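Local atomic coordinates of putative Ribokinase II (Escherichia coli O6, PDB entry 3IQ0), a protein that probably transfers a phosphoryl group from magnesium-bound ATP to a sugar, as a member of the pfkB family of carbohydrate kinases related to ribokinase. Residues I16-K20 / I21-F25; I107-I110 / K111-C115; S235-A239 / N240-H244; A276-A279 / L280-A283. One frame throughout, in Å; residues are numbered along the deposited sequence.

Interaction 1: residues I16-K20 / I21-F25; sequences IMASK and IGQPF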
loop_
_atom_site.group_PDB
_atom_site.type_symbol
_atom_site.label_atom_id
_atom_site.label_comp_id
_atom_site.label_asym_id
_atom_site.label_seq_id
_atom_site.Cartn_x
_atom_site.Cartn_y
_atom_site.Cartn_z
ATOM N N ILE B 16 10.095 -2.331 1.321
ATOM C CA ILE B 16 10.093 -3.497 2.209
ATOM C C ILE B 16 10.719 -4.599 1.360
ATOM O O ILE B 16 10.149 -5.008 0.354
ATOM C CB ILE B 16 8.663 -3.912 2.628
ATOM C CG1 ILE B 16 8.043 -2.855 3.548
ATOM C CG2 ILE B 16 8.704 -5.245 3.357
ATOM C CD1 ILE B 16 7.669 -1.574 2.861
HETATM N N MSE B 17 11.898 -5.065 1.760
HETATM C CA MSE B 17 12.632 -6.071 0.988
HETATM C C MSE B 17 12.515 -7.518 1.446
HETATM O O MSE B 17 12.500 -7.806 2.636
HETATM C CB MSE B 17 14.121 -5.707 0.958
HETATM C CG MSE B 17 14.454 -4.415 0.225
HETATM SE SE MSE B 17 16.286 -3.840 0.528
HETATM C CE MSE B 17 15.895 -2.280 1.565
ATOM N N ALA B 18 12.458 -8.426 0.483
ATOM C CA ALA B 18 12.393 -9.843 0.796
ATOM C C ALA B 18 13.718 -10.185 1.473
ATOM O O ALA B 18 14.778 -9.722 1.046
ATOM C CB ALA B 18 12.230 -10.649 -0.477
ATOM N N SER B 19 13.656 -10.991 2.527
ATOM C CA SER B 19 14.860 -11.374 3.252
ATOM C C SER B 19 15.714 -12.386 2.492
ATOM O O SER B 19 16.916 -12.482 2.734
ATOM C CB SER B 19 14.492 -11.963 4.611
ATOM O OG SER B 19 13.846 -13.211 4.446
ATOM N N LYS B 20 15.105 -13.135 1.575
ATOM C CA LYS B 20 15.844 -14.147 0.825
ATOM C C LYS B 20 15.629 -14.108 -0.678
ATOM O O LYS B 20 14.558 -13.740 -1.157
ATOM C CB LYS B 20 15.479 -15.554 1.307
ATOM C CG LYS B 20 15.626 -15.801 2.794
ATOM C CD LYS B 20 15.646 -17.294 3.067
ATOM C CE LYS B 20 15.216 -17.607 4.484
ATOM N NZ LYS B 20 13.772 -17.282 4.680
ATOM N N ILE B 21 16.657 -14.507 -1.421
ATOM C CA ILE B 21 16.569 -14.548 -2.871
ATOM C C ILE B 21 15.671 -15.725 -3.217
ATOM O O ILE B 21 15.807 -16.809 -2.648
ATOM C CB ILE B 21 17.955 -14.757 -3.533
ATOM C CG1 ILE B 21 18.799 -13.489 -3.409
ATOM C CG2 ILE B 21 17.785 -15.092 -5.008
ATOM C CD1 ILE B 21 19.134 -13.098 -1.992
ATOM N N GLY B 22 14.745 -15.506 -4.142
ATOM C CA GLY B 22 13.834 -16.562 -4.534
ATOM C C GLY B 22 12.562 -16.557 -3.701
ATOM O O GLY B 22 11.718 -17.440 -3.843
ATOM N N GLN B 23 12.428 -15.561 -2.832
ATOM C CA GLN B 23 11.251 -15.451 -1.973
ATOM C C GLN B 23 10.090 -14.872 -2.762
ATOM O O GLN B 23 10.181 -13.768 -3.295
ATOM C CB GLN B 23 11.550 -14.550 -0.776
ATOM C CG GLN B 23 10.432 -14.482 0.241
ATOM C CD GLN B 23 10.821 -13.664 1.450
ATOM O OE1 GLN B 23 11.974 -13.689 1.879
ATOM N NE2 GLN B 23 9.861 -12.942 2.015
ATOM N N PRO B 24 8.976 -15.613 -2.841
ATOM C CA PRO B 24 7.790 -15.172 -3.574
ATOM C C PRO B 24 6.919 -14.201 -2.775
ATOM O O PRO B 24 7.047 -14.086 -1.555
ATOM C CB PRO B 24 7.074 -16.483 -3.857
ATOM C CG PRO B 24 7.316 -17.237 -2.595
ATOM C CD PRO B 24 8.785 -16.978 -2.317
ATOM N N PHE B 25 6.042 -13.499 -3.482
ATOM C CA PHE B 25 5.120 -12.554 -2.859
ATOM C C PHE B 25 3.875 -13.291 -2.366
ATOM O O PHE B 25 3.154 -12.791 -1.506
ATOM C CB PHE B 25 4.642 -11.504 -3.871
ATOM C CG PHE B 25 5.674 -10.482 -4.246
ATOM C CD1 PHE B 25 6.219 -9.637 -3.287
ATOM C CD2 PHE B 25 6.064 -10.336 -5.572
ATOM C CE1 PHE B 25 7.134 -8.661 -3.643
ATOM C CE2 PHE B 25 6.975 -9.368 -5.940
ATOM C CZ PHE B 25 7.515 -8.525 -4.975
HETATM O O HOH W 1 11.853 -15.097 4.173
#
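Gln-23 folds its side chain back over the end of the strand that it follows, and its amide oxygen takes a hydrogen bond from Lys-20 N and another from a water. Two hydrogen bonds join Lys-20 and Gln-23. Lys-20 N donates to Gln-23 OE1 at 3.2 Å with an N-H...O angle of 146°, tilted somewhat from the amide plane. In the opposite sense, Gln-23 N reaches Lys-20 O at 3.3 Å, from well above the plane of that carbonyl. The second bond closes a type II beta turn from Lys-20 to Gln-23, with Gly-22, whose phi is positive (91°), at its third position, as is usual in such turns. This turn comes where strand 13-18 of the smaller sheet has ended, on the way to strand 29-37 in the pfkB-type kinase fold.

Water adds a bridge: water 1 donates to Gln-23 OE1 at 2.7 Å and accepts from Lys-20 NZ at 3.0 Å. The lysine chain bends only at its last torsion, which turns the ammonium group to this water. Gln-23 NE2 and Ser-19 OG both bond to Ile-30 O, so the strand next door fixes the amide's rotation.

Apolar contact is modest. With CG anti to the backbone N (chi1 -174°), the extended glutamine passes the methyl of Ala-18, whose CB lies 3.8 Å from Gln-23 CD. Outside the turn, Trp-31 touches Gln-23, and Phe-25 packs on Gly-64 of the second subunit.

Interaction 2: residues I107-I110 / K111-C115; sequences IFNI and KNAAC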
loop_
_atom_site.group_PDB
_atom_site.type_symbol
_atom_site.label_atom_id
_atom_site.label_comp_id
_atom_site.label_asym_id
_atom_site.label_seq_id
_atom_site.Cartn_x
_atom_site.Cartn_y
_atom_site.Cartn_z
ATOM N N ILE B 107 6.071 -4.818 -6.161
ATOM C CA ILE B 107 4.638 -4.631 -5.951
ATOM C C ILE B 107 4.591 -3.191 -5.469
ATOM O O ILE B 107 4.885 -2.901 -4.308
ATOM C CB ILE B 107 4.027 -5.549 -4.874
ATOM C CG1 ILE B 107 3.889 -6.978 -5.419
ATOM C CG2 ILE B 107 2.653 -5.013 -4.469
ATOM C CD1 ILE B 107 3.190 -7.946 -4.471
ATOM N N PHE B 108 4.257 -2.290 -6.386
ATOM C CA PHE B 108 4.197 -0.858 -6.104
ATOM C C PHE B 108 2.846 -0.303 -5.696
ATOM O O PHE B 108 1.799 -0.747 -6.169
ATOM C CB PHE B 108 4.625 -0.050 -7.331
ATOM C CG PHE B 108 6.061 -0.203 -7.700
ATOM C CD1 PHE B 108 7.062 0.262 -6.854
ATOM C CD2 PHE B 108 6.418 -0.786 -8.911
ATOM C CE1 PHE B 108 8.403 0.153 -7.209
ATOM C CE2 PHE B 108 7.755 -0.902 -9.278
ATOM C CZ PHE B 108 8.750 -0.432 -8.429
ATOM N N ASN B 109 2.901 0.695 -4.821
ATOM C CA ASN B 109 1.731 1.439 -4.388
ATOM C C ASN B 109 2.197 2.884 -4.337
ATOM O O ASN B 109 2.508 3.413 -3.275
ATOM C CB ASN B 109 1.236 1.038 -3.008
ATOM C CG ASN B 109 0.118 1.954 -2.530
ATOM O OD1 ASN B 109 -0.789 2.290 -3.295
ATOM N ND2 ASN B 109 0.180 2.367 -1.275
ATOM N N ILE B 110 2.257 3.511 -5.503
ATOM C CA ILE B 110 2.705 4.889 -5.605
ATOM C C ILE B 110 1.645 5.758 -6.271
ATOM O O ILE B 110 1.211 6.766 -5.719
ATOM C CB ILE B 110 3.996 4.966 -6.441
ATOM C CG1 ILE B 110 5.107 4.163 -5.759
ATOM C CG2 ILE B 110 4.389 6.420 -6.661
ATOM C CD1 ILE B 110 6.356 4.017 -6.611
ATOM N N LYS B 111 1.246 5.355 -7.470
ATOM C CA LYS B 111 0.252 6.072 -8.261
ATOM C C LYS B 111 -1.017 6.374 -7.474
ATOM O O LYS B 111 -1.591 7.458 -7.598
ATOM C CB LYS B 111 -0.102 5.248 -9.500
ATOM C CG LYS B 111 -1.072 5.924 -10.459
ATOM C CD LYS B 111 -2.170 4.957 -10.888
ATOM C CE LYS B 111 -1.593 3.650 -11.420
ATOM N NZ LYS B 111 -2.645 2.604 -11.597
ATOM N N ASN B 112 -1.451 5.413 -6.664
ATOM C CA ASN B 112 -2.663 5.575 -5.874
ATOM C C ASN B 112 -2.432 5.851 -4.397
ATOM O O ASN B 112 -3.335 5.665 -3.587
ATOM C CB ASN B 112 -3.549 4.339 -6.024
ATOM C CG ASN B 112 -4.055 4.166 -7.431
ATOM O OD1 ASN B 112 -4.669 5.074 -7.989
ATOM N ND2 ASN B 112 -3.798 3.002 -8.021
ATOM N N ALA B 113 -1.229 6.290 -4.050
ATOM C CA ALA B 113 -0.906 6.598 -2.663
ATOM C C ALA B 113 -0.668 8.099 -2.503
ATOM O O ALA B 113 -0.985 8.886 -3.395
ATOM C CB ALA B 113 0.336 5.821 -2.230
ATOM N N ALA B 114 -0.110 8.494 -1.366
ATOM C CA ALA B 114 0.173 9.899 -1.107
ATOM C C ALA B 114 0.963 10.515 -2.259
ATOM O O ALA B 114 0.692 11.643 -2.676
ATOM C CB ALA B 114 0.950 10.039 0.193
ATOM N N CYS B 115 1.928 9.762 -2.781
ATOM C CA CYS B 115 2.774 10.229 -3.876
ATOM C C CYS B 115 1.986 10.912 -4.988
ATOM O O CYS B 115 2.231 12.074 -5.312
ATOM C CB CYS B 115 3.550 9.060 -4.488
ATOM S SG CYS B 115 4.238 7.900 -3.309
HETATM O O HOH W 2 -0.581 2.713 -6.640
HETATM O O HOH W 3 -2.757 4.210 -1.342
#
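Ile-110 meets Cys-115 across a tight turn, and its side chain can be traced outward from the backbone. CB sits 3.0 Å from Lys-111 N, set by bonding and psi rather than packing. At CB the chain forks. The CG2 branch lies anti to the backbone N and beside the carbonyl carbon, which directs it over the turn to Cys-115: CG2 is 3.5 Å from Cys-115 CB and 3.7 Å from Cys-115 SG. The CG1 branch, beside the backbone N (chi1 -61°), continues to CD1 in an extended course without touching residues 111-115; beyond the turn, Phe-142 packs on this side chain.

The backbone beneath is a type I beta turn from Ile-110 to Ala-113. Its closing bond runs from Ala-113 N to Ile-110 O, 3.0 Å long and fairly straight at 164°, although the donor stands above the carbonyl plane. Asn-109 lies alongside the methyl of Ala-113, its ND2 3.6 Å from Ala-113 CB. Water 2 accepts from Asn-112 N at 2.8 Å and gives a weak bond to Asn-109 OD1, a loose side-chain-to-backbone bridge.

The turn follows strand 106-109, an outermost strand of the four-stranded sheet within the chain, paired with strand 92-96 through Ile-107 to Phe-95 and Asn-109 to Ser-93. The second subunit lies close: Lys-111 NZ bonds to its Leu-88 O, and Asn-109 packs on its Asn-109.

Interaction 3: residues S235-A239 / N240-H244; sequences SYYSA and NEQFH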
loop_
_atom_site.group_PDB
_atom_site.type_symbol
_atom_site.label_atom_id
_atom_site.label_comp_id
_atom_site.label_asym_id
_atom_site.label_seq_id
_atom_site.Cartn_x
_atom_site.Cartn_y
_atom_site.Cartn_z
ATOM N N SER B 235 29.474 8.846 -19.795
ATOM C CA SER B 235 30.009 9.794 -20.761
ATOM C C SER B 235 29.431 11.193 -20.571
ATOM O O SER B 235 28.291 11.355 -20.129
ATOM C CB SER B 235 29.715 9.312 -22.185
ATOM O OG SER B 235 30.266 8.028 -22.414
ATOM N N TYR B 236 30.232 12.199 -20.908
ATOM C CA TYR B 236 29.821 13.595 -20.803
ATOM C C TYR B 236 29.817 14.182 -22.208
ATOM O O TYR B 236 30.726 13.913 -22.998
ATOM C CB TYR B 236 30.809 14.380 -19.937
ATOM C CG TYR B 236 30.528 15.869 -19.873
ATOM C CD1 TYR B 236 29.688 16.401 -18.893
ATOM C CD2 TYR B 236 31.100 16.745 -20.795
ATOM C CE1 TYR B 236 29.428 17.770 -18.831
ATOM C CE2 TYR B 236 30.846 18.111 -20.743
ATOM C CZ TYR B 236 30.012 18.616 -19.761
ATOM O OH TYR B 236 29.773 19.966 -19.698
ATOM N N TYR B 237 28.804 14.985 -22.512
ATOM C CA TYR B 237 28.691 15.606 -23.828
ATOM C C TYR B 237 28.241 17.058 -23.747
ATOM O O TYR B 237 27.239 17.372 -23.109
ATOM C CB TYR B 237 27.682 14.846 -24.695
ATOM C CG TYR B 237 27.997 13.388 -24.909
ATOM C CD1 TYR B 237 28.998 12.992 -25.792
ATOM C CD2 TYR B 237 27.287 12.400 -24.231
ATOM C CE1 TYR B 237 29.284 11.643 -25.998
ATOM C CE2 TYR B 237 27.564 11.051 -24.427
ATOM C CZ TYR B 237 28.561 10.680 -25.310
ATOM O OH TYR B 237 28.828 9.347 -25.502
ATOM N N SER B 238 28.989 17.937 -24.403
ATOM C CA SER B 238 28.651 19.356 -24.460
ATOM C C SER B 238 29.004 19.812 -25.871
ATOM O O SER B 238 29.699 19.100 -26.595
ATOM C CB SER B 238 29.449 20.164 -23.430
ATOM O OG SER B 238 30.832 20.162 -23.734
ATOM N N ALA B 239 28.527 20.984 -26.269
ATOM C CA ALA B 239 28.823 21.477 -27.605
ATOM C C ALA B 239 30.328 21.646 -27.800
ATOM O O ALA B 239 30.839 21.510 -28.912
ATOM C CB ALA B 239 28.117 22.805 -27.841
ATOM N N ASN B 240 31.035 21.917 -26.710
ATOM C CA ASN B 240 32.469 22.144 -26.773
ATOM C C ASN B 240 33.352 20.926 -26.537
ATOM O O ASN B 240 34.429 20.815 -27.127
ATOM C CB ASN B 240 32.836 23.248 -25.788
ATOM C CG ASN B 240 31.978 24.478 -25.967
ATOM O OD1 ASN B 240 31.316 24.927 -25.031
ATOM N ND2 ASN B 240 31.971 25.025 -27.178
ATOM N N GLU B 241 32.913 20.009 -25.683
ATOM C CA GLU B 241 33.726 18.832 -25.415
ATOM C C GLU B 241 32.940 17.532 -25.337
ATOM O O GLU B 241 31.707 17.521 -25.365
ATOM C CB GLU B 241 34.537 19.039 -24.133
ATOM C CG GLU B 241 33.709 19.147 -22.870
ATOM C CD GLU B 241 34.522 19.647 -21.695
ATOM O OE1 GLU B 241 35.699 19.248 -21.574
ATOM O OE2 GLU B 241 33.983 20.430 -20.885
ATOM N N GLN B 242 33.682 16.436 -25.238
ATOM C CA GLN B 242 33.101 15.104 -25.182
ATOM C C GLN B 242 34.129 14.151 -24.591
ATOM O O GLN B 242 35.264 14.092 -25.064
ATOM C CB GLN B 242 32.741 14.661 -26.600
ATOM C CG GLN B 242 32.157 13.270 -26.730
ATOM C CD GLN B 242 31.882 12.904 -28.181
ATOM O OE1 GLN B 242 32.804 12.670 -28.958
ATOM N NE2 GLN B 242 30.608 12.869 -28.554
ATOM N N PHE B 243 33.744 13.419 -23.549
ATOM C CA PHE B 243 34.653 12.464 -22.927
ATOM C C PHE B 243 33.902 11.423 -22.109
ATOM O O PHE B 243 32.721 11.589 -21.805
ATOM C CB PHE B 243 35.687 13.187 -22.062
ATOM C CG PHE B 243 35.098 13.961 -20.928
ATOM C CD1 PHE B 243 34.786 13.334 -19.728
ATOM C CD2 PHE B 243 34.859 15.325 -21.059
ATOM C CE1 PHE B 243 34.244 14.056 -18.670
ATOM C CE2 PHE B 243 34.318 16.058 -20.010
ATOM C CZ PHE B 243 34.010 15.422 -18.811
ATOM N N HIS B 244 34.600 10.348 -21.759
ATOM C CA HIS B 244 34.000 9.253 -21.016
ATOM C C HIS B 244 34.960 8.666 -19.983
ATOM O O HIS B 244 36.174 8.834 -20.088
ATOM C CB HIS B 244 33.526 8.194 -22.032
ATOM C CG HIS B 244 33.474 6.796 -21.500
ATOM N ND1 HIS B 244 34.605 6.034 -21.291
ATOM C CD2 HIS B 244 32.425 6.009 -21.159
ATOM C CE1 HIS B 244 34.254 4.840 -20.847
ATOM N NE2 HIS B 244 32.936 4.799 -20.758
#
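Tyr-236 and Phe-243 face each other as a hydrogen-bonded antiparallel pair, between strands whose directions differ by 171° and whose axes approach to 4.6 Å. Tyr-236 N gives Phe-243 O a short 2.7 Å bond, almost straight at 178°; Phe-243 N donates in return to Tyr-236 O at 3.1 Å. Ser-235 with His-244 and Tyr-237 with Gln-242 are non-hydrogen-bonded pairs on either side.

Toward the bend, Ser-238 N bonds to Glu-241 O, and Glu-241 N donates to Ser-238 OG at 2.9 Å. The serine hydroxyl, placed between its own N and carbonyl carbon (chi1 66°), thus reaches across the loop of this beta hairpin, which ends the large sheet at strand 242-245.

Of the side chains, Tyr-236 sets its CB over one face of the Phe-243 ring, 3.8 Å from the centroid, a CH-pi contact. The ring planes are close to parallel, widely offset. Glu-241 CG meets the edge of the Tyr-236 ring at CE2, with the carboxylate almost perpendicular to it. On the other face of the sheet, Gln-242 presents its amide to the edge of the Tyr-237 ring, NE2 3.1 Å from CE1. Beyond the hairpin, Tyr-236 OH bonds to Glu-224, and His-277 stacks on Phe-243.

Interaction 4: residues A276-A279 / L280-A283; sequences AHRA and LQYA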
loop_
_atom_site.group_PDB
_atom_site.type_symbol
_atom_site.label_atom_id
_atom_site.label_comp_id
_atom_site.label_asym_id
_atom_site.label_seq_id
_atom_site.Cartn_x
_atom_site.Cartn_y
_atom_site.Cartn_z
ATOM N N ALA B 276 33.835 19.578 -15.330
ATOM C CA ALA B 276 33.127 18.428 -15.885
ATOM C C ALA B 276 33.869 17.112 -15.687
ATOM O O ALA B 276 33.258 16.091 -15.393
ATOM C CB ALA B 276 32.849 18.650 -17.364
ATOM N N HIS B 277 35.187 17.143 -15.836
ATOM C CA HIS B 277 36.018 15.951 -15.679
ATOM C C HIS B 277 36.042 15.399 -14.259
ATOM O O HIS B 277 35.972 14.186 -14.058
ATOM C CB HIS B 277 37.447 16.248 -16.138
ATOM C CG HIS B 277 37.615 16.234 -17.624
ATOM N ND1 HIS B 277 37.756 15.065 -18.343
ATOM C CD2 HIS B 277 37.613 17.238 -18.534
ATOM C CE1 HIS B 277 37.831 15.351 -19.631
ATOM N NE2 HIS B 277 37.747 16.662 -19.776
ATOM N N ARG B 278 36.154 16.283 -13.273
ATOM C CA ARG B 278 36.173 15.855 -11.881
ATOM C C ARG B 278 34.795 15.340 -11.471
ATOM O O ARG B 278 34.666 14.263 -10.889
ATOM C CB ARG B 278 36.570 17.020 -10.976
ATOM C CG ARG B 278 38.042 17.089 -10.650
ATOM C CD ARG B 278 38.345 16.323 -9.372
ATOM N NE ARG B 278 39.130 17.134 -8.446
ATOM C CZ ARG B 278 38.751 18.328 -7.997
ATOM N NH1 ARG B 278 37.598 18.853 -8.390
ATOM N NH2 ARG B 278 39.526 19.005 -7.159
ATOM N N ALA B 279 33.771 16.121 -11.790
ATOM C CA ALA B 279 32.402 15.770 -11.453
ATOM C C ALA B 279 31.970 14.422 -12.038
ATOM O O ALA B 279 31.249 13.664 -11.389
ATOM C CB ALA B 279 31.464 16.873 -11.918
ATOM N N LEU B 280 32.410 14.120 -13.257
ATOM C CA LEU B 280 32.042 12.859 -13.876
ATOM C C LEU B 280 32.704 11.673 -13.175
ATOM O O LEU B 280 32.076 10.629 -12.990
ATOM C CB LEU B 280 32.413 12.854 -15.362
ATOM C CG LEU B 280 31.855 11.662 -16.145
ATOM C CD1 LEU B 280 30.345 11.775 -16.229
ATOM C CD2 LEU B 280 32.460 11.625 -17.542
ATOM N N GLN B 281 33.967 11.821 -12.785
ATOM C CA GLN B 281 34.640 10.721 -12.110
ATOM C C GLN B 281 34.036 10.514 -10.719
ATOM O O GLN B 281 33.915 9.383 -10.262
ATOM C CB GLN B 281 36.152 10.980 -11.999
ATOM C CG GLN B 281 36.581 11.847 -10.829
ATOM C CD GLN B 281 38.099 12.009 -10.741
ATOM O OE1 GLN B 281 38.843 11.027 -10.673
ATOM N NE2 GLN B 281 38.558 13.254 -10.739
ATOM N N TYR B 282 33.662 11.605 -10.052
ATOM C CA TYR B 282 33.061 11.523 -8.716
ATOM C C TYR B 282 31.664 10.908 -8.780
ATOM O O TYR B 282 31.318 10.059 -7.959
ATOM C CB TYR B 282 32.997 12.908 -8.065
ATOM C CG TYR B 282 34.227 13.224 -7.241
ATOM C CD1 TYR B 282 35.488 13.268 -7.828
ATOM C CD2 TYR B 282 34.137 13.416 -5.862
ATOM C CE1 TYR B 282 36.628 13.487 -7.067
ATOM C CE2 TYR B 282 35.273 13.636 -5.092
ATOM C CZ TYR B 282 36.516 13.666 -5.702
ATOM O OH TYR B 282 37.651 13.854 -4.947
ATOM N N ALA B 283 30.866 11.339 -9.755
ATOM C CA ALA B 283 29.526 10.791 -9.920
ATOM C C ALA B 283 29.668 9.301 -10.210
ATOM O O ALA B 283 28.995 8.475 -9.601
ATOM C CB ALA B 283 28.804 11.482 -11.074
#
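Arg-278 runs beside Gln-281 and Tyr-282, all three side chains leaving helix 276-290 in the same general direction. The arginine touches both neighbours through its aliphatic part: CD lies 3.4 Å from Gln-281 NE2 and 4.0 Å from Tyr-282 CE1. Its guanidinium plane is turned 38° from the glutamine amide and 60° from the tyrosine ring, so neither pairing is a flat stack. Bends at chi2 and chi3 shape the arginine's course, and its guanidinium makes a cation-pi contact with Phe-274. Gln-281 has CG between its backbone N and carbonyl carbon (chi1 83°), which brings CG within 3.1 Å of Arg-278 O before the rest of the chain extends along the arginine.

Beneath the side chains, successive i to i+4 bonds define the alpha helix: Leu-280 N to Ala-276 O at 3.0 Å, Tyr-282 N to Arg-278 O at 3.0 Å, and Ala-283 N to Ala-279 O at 2.9 Å. The bond from Gln-281 N to His-277 O is weak, at 3.4 Å. Just before the helix, Asp-275 OD1 accepts from Arg-278 N. Tyr-282 packs on helix 303-312 and meets Phe-274 edge-to-face, while Ala-279 and Ala-283 rest on helix 258-271.

Chemically, the side-chain contacts among Arg-278, Gln-281 and Tyr-282 are van der Waals in kind, with methylene carbons beside an amide and a ring; directional polar bonding within these two helical turns comes from the main chain.

The four contacts form two touching pairs in well-separated parts of the fold; interaction 2 lies across the chain's centre from interactions 3 and 4. Interactions 1 and 2 both belong to the smaller sheet and reach the second subunit; they meet where Phe-25 CG lies 3.6 Å from Ile-107 CD1. Interactions 3 and 4, with centres about 12 Å apart, join the hairpin to helix 276-290: Phe-243 CE1 is 3.2 Å from Leu-280 CD2, and Tyr-236 CZ is 3.7 Å from Ala-276 CB. About 37 Å separates the centres of interactions 2 and 3. Bound ATP lies about 7 and 8 Å from the side chains of Ala-283 and His-244, and about 12 Å from that of Ile-110.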